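PDB 3OTT: Two-component system sensor histidine kinase from Bacteroides thetaiotaomicron, which probably senses saccharides through its extracellular part, described here, and passes the signal on by histidine phosphorylation to control transcription. Local coordinates for residues 21-26 with 280-285; 178-183 with 221-226; 195-200 with 237-242; 560-565 with 574-579. All blocks are in the same frame, centred on the assembly; numbering follows the deposited sequence.

Overall arrangement
Two seven-bladed beta-propellers and a C-terminal beta-sandwich domain (Y_Y_Y) make up this extracellular part of the receptor. Contacts 1, 2 and 3 lie in the first propeller, contact 4 in the second. Contact 1 packs strand 24-29 against strand 281-286, at the ring closure of the first propeller; contacts 2 and 3 are nested inside it along the chain. Contacts 2 and 3, with centres 18 Å apart, share the blade that runs from strand 193-199 to strand 222-229 and join it to the blades before and after it. Contact 3 touches contact 1 through Ala-238 and Ile-284. Contact 4, centred 45 Å from contact 1, holds together a single blade of the second propeller.

Contact 1: 21-26 with 280-285; sequences ASVVSC and IIWNIF
Val-23 is the first residue of 21-26 to reach the other segment, laying its CG1 methyl against the five-membered part of the Trp-282 indole, 3.5 Å from NE1. CG1 stands anti to the backbone N (chi1 -174°), and the two side chains cross obliquely. The indole N-H is spent on Asp-297, while Ile-280 CG2 lies 3.7 Å above one face of the ring, offset toward its rim. At Val-24 the backbone makes the contact: its O sits 3.5 Å from Trp-282 CB. Ser-25 turns its side chain from the partner strand, and OG bonds to the carbonyl of Ile-65. Ser-25 O comes 3.3 Å from Asn-283 CB. Cys-26 closes the row with CA 3.8 Å from Asn-283 OD1, its CB, like that of Ser-25, directed away.

Trp-282 and Asn-283 can both face this way because they form a classic beta bulge opposite Gly-295. No hydrogen bond joins the two segments, whose strand axes diverge by 45°. The innermost strands of the first and last blades thus pack together at the ring closure of a beta-propeller, where strand 13-15, from the start of the chain, completes the last blade in the "Velcro" manner.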
loop_
_atom_site.group_PDB
_atom_site.type_symbol
_atom_site.label_atom_id
_atom_site.label_comp_id
_atom_site.label_asym_id
_atom_site.label_seq_id
_atom_site.Cartn_x
_atom_site.Cartn_y
_atom_site.Cartn_z
ATOM N N ALA B 21 41.685 -0.810 7.603
ATOM C CA ALA B 21 40.465 -0.243 8.096
ATOM C C ALA B 21 40.086 -1.083 9.331
ATOM O O ALA B 21 40.245 -2.283 9.338
ATOM C CB ALA B 21 39.420 -0.332 7.041
ATOM N N SER B 22 39.636 -0.479 10.398
ATOM C CA SER B 22 39.160 -1.302 11.493
ATOM C C SER B 22 37.964 -0.676 12.155
ATOM O O SER B 22 37.224 -1.394 12.813
ATOM C CB SER B 22 40.266 -1.623 12.486
ATOM O OG SER B 22 40.886 -0.445 12.953
ATOM N N VAL B 23 37.752 0.632 11.922
ATOM C CA VAL B 23 36.586 1.381 12.428
ATOM C C VAL B 23 35.412 1.476 11.436
ATOM O O VAL B 23 35.540 2.050 10.350
ATOM C CB VAL B 23 36.969 2.834 12.928
ATOM C CG1 VAL B 23 35.798 3.494 13.569
ATOM C CG2 VAL B 23 38.106 2.803 13.955
ATOM N N VAL B 24 34.238 0.970 11.829
ATOM C CA VAL B 24 33.069 1.033 10.959
ATOM C C VAL B 24 32.099 2.070 11.466
ATOM O O VAL B 24 31.680 2.019 12.622
ATOM C CB VAL B 24 32.420 -0.344 10.842
ATOM C CG1 VAL B 24 31.025 -0.287 10.215
ATOM C CG2 VAL B 24 33.307 -1.257 10.076
ATOM N N SER B 25 31.670 2.992 10.631
ATOM C CA SER B 25 30.853 4.049 11.181
ATOM C C SER B 25 29.396 4.037 10.696
ATOM O O SER B 25 28.614 4.812 11.217
ATOM C CB SER B 25 31.476 5.375 10.793
ATOM O OG SER B 25 31.464 5.386 9.364
ATOM N N CYS B 26 29.086 3.259 9.635
ATOM C CA CYS B 26 27.751 3.155 9.083
ATOM C C CYS B 26 27.615 1.996 8.099
ATOM O O CYS B 26 28.620 1.476 7.603
ATOM C CB CYS B 26 27.351 4.427 8.357
ATOM S SG CYS B 26 28.506 4.924 7.115
ATOM N N ILE B 280 33.082 -0.397 21.707
ATOM C CA ILE B 280 32.667 0.883 21.255
ATOM C C ILE B 280 31.814 0.757 20.023
ATOM O O ILE B 280 32.346 0.470 18.937
ATOM C CB ILE B 280 33.810 1.877 21.011
ATOM C CG1 ILE B 280 34.533 2.221 22.332
ATOM C CG2 ILE B 280 33.217 3.176 20.396
ATOM C CD1 ILE B 280 36.048 2.540 22.193
ATOM N N ILE B 281 30.508 1.036 20.152
ATOM C CA ILE B 281 29.578 0.803 19.034
ATOM C C ILE B 281 29.124 2.090 18.326
ATOM O O ILE B 281 28.193 2.767 18.795
ATOM C CB ILE B 281 28.352 -0.022 19.503
ATOM C CG1 ILE B 281 28.795 -1.401 20.012
ATOM C CG2 ILE B 281 27.363 -0.261 18.357
ATOM C CD1 ILE B 281 27.799 -2.050 20.973
ATOM N N TRP B 282 29.755 2.398 17.190
ATOM C CA TRP B 282 29.499 3.613 16.379
ATOM C C TRP B 282 28.182 3.626 15.648
ATOM O O TRP B 282 27.637 4.687 15.474
ATOM C CB TRP B 282 30.601 3.889 15.337
ATOM C CG TRP B 282 31.953 4.124 15.959
ATOM C CD1 TRP B 282 33.041 3.266 15.935
ATOM C CD2 TRP B 282 32.337 5.228 16.781
ATOM N NE1 TRP B 282 34.068 3.812 16.634
ATOM C CE2 TRP B 282 33.667 5.011 17.167
ATOM C CE3 TRP B 282 31.686 6.406 17.199
ATOM C CZ2 TRP B 282 34.384 5.917 17.953
ATOM C CZ3 TRP B 282 32.413 7.328 18.015
ATOM C CH2 TRP B 282 33.744 7.065 18.366
ATOM N N ASN B 283 27.683 2.464 15.210
ATOM C CA ASN B 283 26.455 2.375 14.413
ATOM C C ASN B 283 25.822 1.008 14.521
ATOM O O ASN B 283 26.524 -0.012 14.618
ATOM C CB ASN B 283 26.722 2.734 12.906
ATOM C CG ASN B 283 25.436 3.061 12.139
ATOM O OD1 ASN B 283 24.890 2.196 11.388
ATOM N ND2 ASN B 283 24.919 4.287 12.329
ATOM N N ILE B 284 24.488 0.980 14.517
ATOM C CA ILE B 284 23.740 -0.244 14.550
ATOM C C ILE B 284 22.774 -0.124 13.415
ATOM O O ILE B 284 22.049 0.884 13.262
ATOM C CB ILE B 284 22.921 -0.427 15.908
ATOM C CG1 ILE B 284 23.823 -0.336 17.158
ATOM C CG2 ILE B 284 22.129 -1.738 15.937
ATOM C CD1 ILE B 284 22.995 -0.367 18.515
ATOM N N PHE B 285 22.702 -1.186 12.622
ATOM C CA PHE B 285 21.827 -1.152 11.499
ATOM C C PHE B 285 21.081 -2.439 11.434
ATOM O O PHE B 285 21.694 -3.517 11.481
ATOM C CB PHE B 285 22.695 -1.005 10.256
ATOM C CG PHE B 285 21.970 -1.191 8.986
ATOM C CD1 PHE B 285 21.042 -0.231 8.559
ATOM C CD2 PHE B 285 22.238 -2.304 8.169
ATOM C CE1 PHE B 285 20.365 -0.366 7.337
ATOM C CE2 PHE B 285 21.600 -2.441 6.911
ATOM C CZ PHE B 285 20.648 -1.470 6.500
#

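Contact 2: 178-183 with 221-226; sequences EGIPLP and GQIKQT
Ile-223 fills the angle between the two segments, and its CB already comes within 4.1 Å of Pro-183 CD. From there the side chain forks. The CG2 branch, anti to the backbone N, lies 3.5 Å from Pro-183 CD and is approached more loosely by Leu-182, whose CD2 is 4.3 Å from it. The other branch runs through CG1, beside the backbone N (chi1 -63°), to CD1. That terminal methyl meets one polar and one apolar neighbour: Pro-181 O is just 3.1 Å from CD1, and Ile-180 CG2 is 3.7 Å from it.

Strand 176-180 is the outermost strand of one propeller blade and strand 222-229 that of the next, so the isoleucine packs against the end of strand 176-180 and the linker that leads on to the next blade. An alanine here would probably leave Pro-183 CD and Ile-180 CG2 without their methyl partners and open a gap beside the linker. Tyr-216, on the neighbouring strand of the same blade, also touches Ile-223.

Further along, Gln-225 reaches over with a chain extended beyond CG. Its NE2 donates to Pro-183 O at 2.7 Å, with an N-H...O angle of 148°. The donor arrives above the carbonyl plane, 47° out of it, and Phe-214 touches both Pro-183 and the glutamine side chain.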
loop_
_atom_site.group_PDB
_atom_site.type_symbol
_atom_site.label_atom_id
_atom_site.label_comp_id
_atom_site.label_asym_id
_atom_site.label_seq_id
_atom_site.Cartn_x
_atom_site.Cartn_y
_atom_site.Cartn_z
ATOM N N GLU B 178 12.496 25.046 17.007
ATOM C CA GLU B 178 12.003 25.080 18.370
ATOM C C GLU B 178 12.861 24.140 19.251
ATOM O O GLU B 178 12.982 22.953 18.926
ATOM C CB GLU B 178 10.543 24.584 18.337
ATOM C CG GLU B 178 9.934 24.475 19.725
ATOM C CD GLU B 178 8.526 23.814 19.767
ATOM O OE1 GLU B 178 8.062 23.194 18.744
ATOM O OE2 GLU B 178 7.915 23.913 20.875
ATOM N N GLY B 179 13.440 24.637 20.326
ATOM C CA GLY B 179 14.171 23.794 21.300
ATOM C C GLY B 179 13.303 22.776 22.055
ATOM O O GLY B 179 12.089 22.989 22.219
ATOM N N ILE B 180 13.910 21.655 22.466
ATOM C CA ILE B 180 13.227 20.660 23.300
ATOM C C ILE B 180 14.157 20.348 24.456
ATOM O O ILE B 180 15.140 19.632 24.284
ATOM C CB ILE B 180 12.882 19.328 22.568
ATOM C CG1 ILE B 180 11.911 19.571 21.452
ATOM C CG2 ILE B 180 12.266 18.307 23.531
ATOM C CD1 ILE B 180 12.073 18.539 20.342
ATOM N N PRO B 181 13.861 20.915 25.628
ATOM C CA PRO B 181 14.726 20.844 26.798
ATOM C C PRO B 181 14.761 19.438 27.342
ATOM O O PRO B 181 13.737 18.776 27.343
ATOM C CB PRO B 181 14.020 21.780 27.830
ATOM C CG PRO B 181 13.063 22.672 26.998
ATOM C CD PRO B 181 12.635 21.709 25.882
ATOM N N LEU B 182 15.910 18.992 27.825
ATOM C CA LEU B 182 16.048 17.605 28.235
ATOM C C LEU B 182 16.365 17.588 29.715
ATOM O O LEU B 182 17.318 18.207 30.169
ATOM C CB LEU B 182 17.113 16.875 27.403
ATOM C CG LEU B 182 16.866 16.758 25.879
ATOM C CD1 LEU B 182 18.160 16.434 25.148
ATOM C CD2 LEU B 182 15.845 15.711 25.471
ATOM N N PRO B 183 15.537 16.912 30.483
ATOM C CA PRO B 183 15.600 17.000 31.969
ATOM C C PRO B 183 16.742 16.142 32.520
ATOM O O PRO B 183 16.827 14.930 32.288
ATOM C CB PRO B 183 14.213 16.461 32.425
ATOM C CG PRO B 183 13.800 15.497 31.323
ATOM C CD PRO B 183 14.321 16.226 30.021
ATOM N N GLY B 221 4.183 16.059 24.428
ATOM C CA GLY B 221 5.368 16.760 24.922
ATOM C C GLY B 221 6.039 16.142 26.152
ATOM O O GLY B 221 6.948 16.752 26.728
ATOM N N GLN B 222 5.565 14.995 26.644
ATOM C CA GLN B 222 6.290 14.339 27.758
ATOM C C GLN B 222 7.709 13.899 27.334
ATOM O O GLN B 222 7.923 13.552 26.193
ATOM C CB GLN B 222 5.509 13.165 28.301
ATOM C CG GLN B 222 4.191 13.604 28.906
ATOM C CD GLN B 222 3.247 12.449 29.127
ATOM O OE1 GLN B 222 2.547 12.025 28.190
ATOM N NE2 GLN B 222 3.228 11.901 30.366
ATOM N N ILE B 223 8.647 13.951 28.274
ATOM C CA ILE B 223 10.048 13.621 28.096
ATOM C C ILE B 223 10.453 12.741 29.299
ATOM O O ILE B 223 10.339 13.127 30.463
ATOM C CB ILE B 223 10.970 14.854 28.004
ATOM C CG1 ILE B 223 10.616 15.696 26.756
ATOM C CG2 ILE B 223 12.438 14.383 27.696
ATOM C CD1 ILE B 223 11.086 17.228 26.831
ATOM N N LYS B 224 10.909 11.547 29.001
ATOM C CA LYS B 224 11.167 10.548 30.010
ATOM C C LYS B 224 12.671 10.268 30.015
ATOM O O LYS B 224 13.290 10.125 28.967
ATOM C CB LYS B 224 10.393 9.302 29.651
ATOM C CG LYS B 224 10.260 8.322 30.758
ATOM C CD LYS B 224 9.521 7.048 30.291
ATOM C CE LYS B 224 10.136 5.834 31.005
ATOM N NZ LYS B 224 9.715 4.519 30.437
ATOM N N GLN B 225 13.247 10.246 31.209
ATOM C CA GLN B 225 14.631 9.837 31.423
ATOM C C GLN B 225 14.598 8.337 31.591
ATOM O O GLN B 225 14.470 7.836 32.719
ATOM C CB GLN B 225 15.158 10.468 32.697
ATOM C CG GLN B 225 16.394 11.250 32.575
ATOM C CD GLN B 225 16.839 11.726 33.951
ATOM O OE1 GLN B 225 17.217 10.906 34.823
ATOM N NE2 GLN B 225 16.730 13.045 34.186
ATOM N N THR B 226 14.675 7.625 30.476
ATOM C CA THR B 226 14.577 6.179 30.477
ATOM C C THR B 226 15.785 5.439 31.082
ATOM O O THR B 226 15.601 4.406 31.712
ATOM C CB THR B 226 14.352 5.651 29.054
ATOM O OG1 THR B 226 13.295 6.406 28.430
ATOM C CG2 THR B 226 14.028 4.150 29.081
#

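Contact 3: 195-200 with 237-242; sequences SLLEDT and LALDGN
The carboxylate of Asp-199 is flat against Leu-239, both methyls of the leucine lying over the same face: CD1 is 4.0 Å from Asp-199 CG, and CD2 is 3.7 Å from Asp-199 OD2. The two residues belong to neighbouring beta-propeller blades, and their side chains cross at about a right angle. OD2 also takes a salt bridge from Arg-202 and a hydrogen bond from Trp-206, which fix how the carboxylate is turned and would be expected to favour its charged form. A second flat group, the peptide that follows Ala-238, is covered on one face by Leu-197, whose CD2 stands 3.6 Å from Ala-238 C.

Strands 193-199 and 232-239 are the innermost strands of their blades. They run nearly parallel, 18° apart; no direct hydrogen bond links the segments, and the blades meet here through packed side chains and one bridging water. Leu-197 is central to this. Its CG is anti to the backbone N (chi1 -179°), and the same CD2 also touches the side chain of Leu-239, 3.7 Å from Leu-239 CG. Nearer the backbone, Leu-197 CB meets Leu-237 CB at 3.9 Å. Leu-245 and Ala-247, from the neighbouring strand of the blade of 232-239, pack against these leucines in turn.

Toward the start of the first segment, Ser-195 presses on Leu-237, with OG 3.4 Å from Leu-237 CG. That hydroxyl is hydrogen-bonded to a water at 3.1 Å, and the same water accepts from Leu-237 N at 3.3 Å, a one-molecule bridge between the two strands.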
loop_
_atom_site.group_PDB
_atom_site.type_symbol
_atom_site.label_atom_id
_atom_site.label_comp_id
_atom_site.label_asym_id
_atom_site.label_seq_id
_atom_site.Cartn_x
_atom_site.Cartn_y
_atom_site.Cartn_z
ATOM N N SER B 195 22.589 10.967 19.012
ATOM C CA SER B 195 21.811 9.949 18.273
ATOM C C SER B 195 20.306 10.065 18.486
ATOM O O SER B 195 19.877 10.385 19.623
ATOM C CB SER B 195 22.269 8.544 18.711
ATOM O OG SER B 195 21.646 7.591 17.897
ATOM N N LEU B 196 19.546 9.799 17.408
ATOM C CA LEU B 196 18.114 9.979 17.361
ATOM C C LEU B 196 17.486 8.832 16.632
ATOM O O LEU B 196 18.033 8.381 15.638
ATOM C CB LEU B 196 17.730 11.291 16.628
ATOM C CG LEU B 196 18.128 12.626 17.266
ATOM C CD1 LEU B 196 17.699 13.854 16.370
ATOM C CD2 LEU B 196 17.543 12.711 18.648
ATOM N N LEU B 197 16.329 8.394 17.088
ATOM C CA LEU B 197 15.657 7.278 16.447
ATOM C C LEU B 197 14.154 7.354 16.671
ATOM O O LEU B 197 13.654 7.454 17.832
ATOM C CB LEU B 197 16.178 5.922 16.957
ATOM C CG LEU B 197 15.518 4.675 16.309
ATOM C CD1 LEU B 197 15.988 4.373 14.870
ATOM C CD2 LEU B 197 15.680 3.430 17.177
ATOM N N GLU B 198 13.428 7.275 15.573
ATOM C CA GLU B 198 11.990 7.248 15.656
ATOM C C GLU B 198 11.535 5.846 15.954
ATOM O O GLU B 198 12.069 4.909 15.411
ATOM C CB GLU B 198 11.365 7.683 14.360
ATOM C CG GLU B 198 9.824 7.683 14.441
ATOM C CD GLU B 198 9.128 7.918 13.100
ATOM O OE1 GLU B 198 9.690 7.546 12.006
ATOM O OE2 GLU B 198 8.002 8.456 13.161
ATOM N N ASP B 199 10.504 5.718 16.798
ATOM C CA ASP B 199 9.912 4.429 17.171
ATOM C C ASP B 199 8.397 4.565 17.024
ATOM O O ASP B 199 7.752 5.083 17.930
ATOM C CB ASP B 199 10.237 4.160 18.659
ATOM C CG ASP B 199 9.816 2.766 19.133
ATOM O OD1 ASP B 199 8.960 2.143 18.485
ATOM O OD2 ASP B 199 10.377 2.272 20.144
ATOM N N THR B 200 7.827 4.074 15.918
ATOM C CA THR B 200 6.367 4.186 15.616
ATOM C C THR B 200 5.495 3.301 16.499
ATOM O O THR B 200 4.309 3.563 16.678
ATOM C CB THR B 200 6.071 3.904 14.145
ATOM O OG1 THR B 200 6.666 2.655 13.768
ATOM C CG2 THR B 200 6.716 4.968 13.299
ATOM N N LEU B 237 21.619 3.999 17.794
ATOM C CA LEU B 237 20.311 3.468 18.247
ATOM C C LEU B 237 19.732 2.788 17.033
ATOM O O LEU B 237 19.894 3.304 15.936
ATOM C CB LEU B 237 19.360 4.589 18.695
ATOM C CG LEU B 237 19.761 5.513 19.872
ATOM C CD1 LEU B 237 18.954 6.847 20.005
ATOM C CD2 LEU B 237 19.674 4.740 21.247
ATOM N N ALA B 238 19.066 1.650 17.253
ATOM C CA ALA B 238 18.238 0.938 16.273
ATOM C C ALA B 238 17.192 0.124 17.043
ATOM O O ALA B 238 17.363 -0.167 18.253
ATOM C CB ALA B 238 19.118 -0.070 15.426
ATOM N N LEU B 239 16.189 -0.321 16.315
ATOM C CA LEU B 239 15.194 -1.280 16.782
ATOM C C LEU B 239 15.337 -2.624 16.088
ATOM O O LEU B 239 15.486 -2.663 14.846
ATOM C CB LEU B 239 13.770 -0.792 16.421
ATOM C CG LEU B 239 13.372 0.526 17.139
ATOM C CD1 LEU B 239 12.186 1.157 16.382
ATOM C CD2 LEU B 239 13.043 0.273 18.628
ATOM N N ASP B 240 15.175 -3.707 16.840
ATOM C CA ASP B 240 15.361 -4.985 16.277
ATOM C C ASP B 240 14.050 -5.592 15.793
ATOM O O ASP B 240 13.001 -4.942 15.843
ATOM C CB ASP B 240 16.199 -5.876 17.193
ATOM C CG ASP B 240 15.424 -6.398 18.406
ATOM O OD1 ASP B 240 14.171 -6.268 18.493
ATOM O OD2 ASP B 240 16.116 -6.941 19.272
ATOM N N GLY B 241 14.099 -6.817 15.284
ATOM C CA GLY B 241 12.899 -7.427 14.700
ATOM C C GLY B 241 11.780 -7.670 15.724
ATOM O O GLY B 241 10.601 -7.716 15.366
ATOM N N ASN B 242 12.175 -7.856 16.983
ATOM C CA ASN B 242 11.263 -7.938 18.114
ATOM C C ASN B 242 10.685 -6.562 18.588
ATOM O O ASN B 242 9.888 -6.545 19.489
ATOM C CB ASN B 242 11.993 -8.634 19.281
ATOM C CG ASN B 242 12.525 -10.063 18.907
ATOM O OD1 ASN B 242 11.998 -10.737 17.998
ATOM N ND2 ASN B 242 13.588 -10.512 19.612
HETATM O O HOH W 1 21.747 6.019 15.240
#

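Contact 4: 560-565 with 574-579; sequences EILSMT and STTNGL
A classic beta bulge in an antiparallel hairpin brings Leu-562 and Ser-563 together opposite Ser-574. Ser-574 O is gripped twice, by Leu-562 N at 2.7 Å and by Ser-563 N at a longer 3.3 Å. Ser-574 N returns a bond to Ser-563 O, making these two serines a hydrogen-bonded pair, and their side chains share the sheet face touched by Leu-602. Past the bulge, Ile-561 and Thr-575 form a non-hydrogen-bonded pair, and Glu-560 O accepts from Thr-576 N at 3.1 Å with the donor in the carbonyl plane.

Strands 561-567 and 570-575 are the innermost and second strands of one blade of the second beta-propeller, and the tight type I turn from Thr-575 to Gly-578 leads on to the third. Thr-575 holds that turn. Its OG1 lies between the backbone N and the carbonyl carbon (chi1 69°), where it accepts from Asn-577 N, an ST turn, and donates to Gly-578 O at 2.7 Å. Thr-575 N reaches the same oxygen from the opposite face of its plane. A valine in place of Thr-575 would probably leave Asn-577 N without this acceptor and Gly-578 O with one donor fewer, the turn then being held by its backbone bonds alone. The threonine CB, meanwhile, sits 3.1 Å from Glu-560 O, and CG2 lies 4.3 Å from Ile-561 CG1.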
loop_
_atom_site.group_PDB
_atom_site.type_symbol
_atom_site.label_atom_id
_atom_site.label_comp_id
_atom_site.label_asym_id
_atom_site.label_seq_id
_atom_site.Cartn_x
_atom_site.Cartn_y
_atom_site.Cartn_z
ATOM N N GLU B 560 -10.092 -24.967 20.443
ATOM C CA GLU B 560 -10.641 -25.153 19.122
ATOM C C GLU B 560 -9.631 -25.482 18.031
ATOM O O GLU B 560 -8.590 -24.876 17.914
ATOM C CB GLU B 560 -11.381 -23.902 18.696
ATOM C CG GLU B 560 -12.327 -23.266 19.746
ATOM C CD GLU B 560 -12.908 -21.927 19.250
ATOM O OE1 GLU B 560 -12.738 -21.616 18.031
ATOM O OE2 GLU B 560 -13.529 -21.198 20.074
ATOM N N ILE B 561 -9.988 -26.427 17.195
ATOM C CA ILE B 561 -9.168 -26.774 16.030
ATOM C C ILE B 561 -9.551 -25.889 14.843
ATOM O O ILE B 561 -10.733 -25.821 14.483
ATOM C CB ILE B 561 -9.335 -28.261 15.657
ATOM C CG1 ILE B 561 -8.762 -29.150 16.784
ATOM C CG2 ILE B 561 -8.675 -28.537 14.367
ATOM C CD1 ILE B 561 -8.632 -30.596 16.420
ATOM N N LEU B 562 -8.560 -25.211 14.264
ATOM C CA LEU B 562 -8.810 -24.257 13.170
ATOM C C LEU B 562 -8.579 -24.893 11.770
ATOM O O LEU B 562 -9.329 -24.622 10.836
ATOM C CB LEU B 562 -8.008 -22.947 13.350
ATOM C CG LEU B 562 -8.100 -21.984 14.572
ATOM C CD1 LEU B 562 -7.157 -20.713 14.400
ATOM C CD2 LEU B 562 -9.550 -21.537 14.971
ATOM N N SER B 563 -7.561 -25.750 11.662
ATOM C CA SER B 563 -7.173 -26.389 10.446
ATOM C C SER B 563 -6.360 -27.642 10.763
ATOM O O SER B 563 -5.660 -27.696 11.786
ATOM C CB SER B 563 -6.322 -25.443 9.588
ATOM O OG SER B 563 -6.208 -25.970 8.254
ATOM N N MET B 564 -6.439 -28.648 9.900
ATOM C CA MET B 564 -5.625 -29.890 10.068
ATOM C C MET B 564 -5.122 -30.305 8.704
ATOM O O MET B 564 -5.900 -30.296 7.745
ATOM C CB MET B 564 -6.485 -31.050 10.562
ATOM C CG MET B 564 -6.924 -30.965 12.012
ATOM S SD MET B 564 -8.059 -32.283 12.495
ATOM C CE MET B 564 -7.081 -33.722 12.324
ATOM N N THR B 565 -3.858 -30.704 8.590
ATOM C CA THR B 565 -3.432 -31.220 7.311
ATOM C C THR B 565 -2.403 -32.349 7.426
ATOM O O THR B 565 -1.644 -32.386 8.414
ATOM C CB THR B 565 -2.953 -30.058 6.381
ATOM O OG1 THR B 565 -3.219 -30.416 5.040
ATOM C CG2 THR B 565 -1.472 -29.720 6.546
ATOM N N SER B 574 -3.635 -26.988 13.580
ATOM C CA SER B 574 -3.592 -25.605 14.006
ATOM C C SER B 574 -4.808 -25.331 14.886
ATOM O O SER B 574 -5.922 -25.704 14.524
ATOM C CB SER B 574 -3.631 -24.717 12.787
ATOM O OG SER B 574 -3.614 -23.386 13.214
ATOM N N THR B 575 -4.581 -24.759 16.062
ATOM C CA THR B 575 -5.636 -24.505 17.010
ATOM C C THR B 575 -5.465 -23.072 17.517
ATOM O O THR B 575 -4.437 -22.431 17.293
ATOM C CB THR B 575 -5.510 -25.347 18.309
ATOM O OG1 THR B 575 -4.359 -24.891 19.054
ATOM C CG2 THR B 575 -5.396 -26.837 18.050
ATOM N N THR B 576 -6.464 -22.636 18.273
ATOM C CA THR B 576 -6.468 -21.380 18.989
ATOM C C THR B 576 -5.276 -21.215 19.927
ATOM O O THR B 576 -4.828 -20.098 20.181
ATOM C CB THR B 576 -7.737 -21.327 19.857
ATOM O OG1 THR B 576 -8.863 -21.201 18.987
ATOM C CG2 THR B 576 -7.689 -20.123 20.832
ATOM N N ASN B 577 -4.787 -22.327 20.472
ATOM C CA ASN B 577 -3.686 -22.257 21.417
ATOM C C ASN B 577 -2.307 -22.665 20.838
ATOM O O ASN B 577 -1.323 -22.801 21.561
ATOM C CB ASN B 577 -4.061 -22.995 22.721
ATOM C CG ASN B 577 -4.862 -22.086 23.716
ATOM O OD1 ASN B 577 -5.900 -21.494 23.369
ATOM N ND2 ASN B 577 -4.347 -21.963 24.949
ATOM N N GLY B 578 -2.251 -22.863 19.528
ATOM C CA GLY B 578 -0.999 -23.184 18.864
ATOM C C GLY B 578 -1.053 -24.351 17.884
ATOM O O GLY B 578 -2.127 -24.816 17.471
ATOM N N LEU B 579 0.131 -24.811 17.537
ATOM C CA LEU B 579 0.337 -25.797 16.526
ATOM C C LEU B 579 0.739 -27.138 17.152
ATOM O O LEU B 579 1.695 -27.222 17.904
ATOM C CB LEU B 579 1.446 -25.302 15.588
ATOM C CG LEU B 579 1.348 -25.547 14.083
ATOM C CD1 LEU B 579 2.803 -25.655 13.476
ATOM C CD2 LEU B 579 0.570 -26.743 13.704
#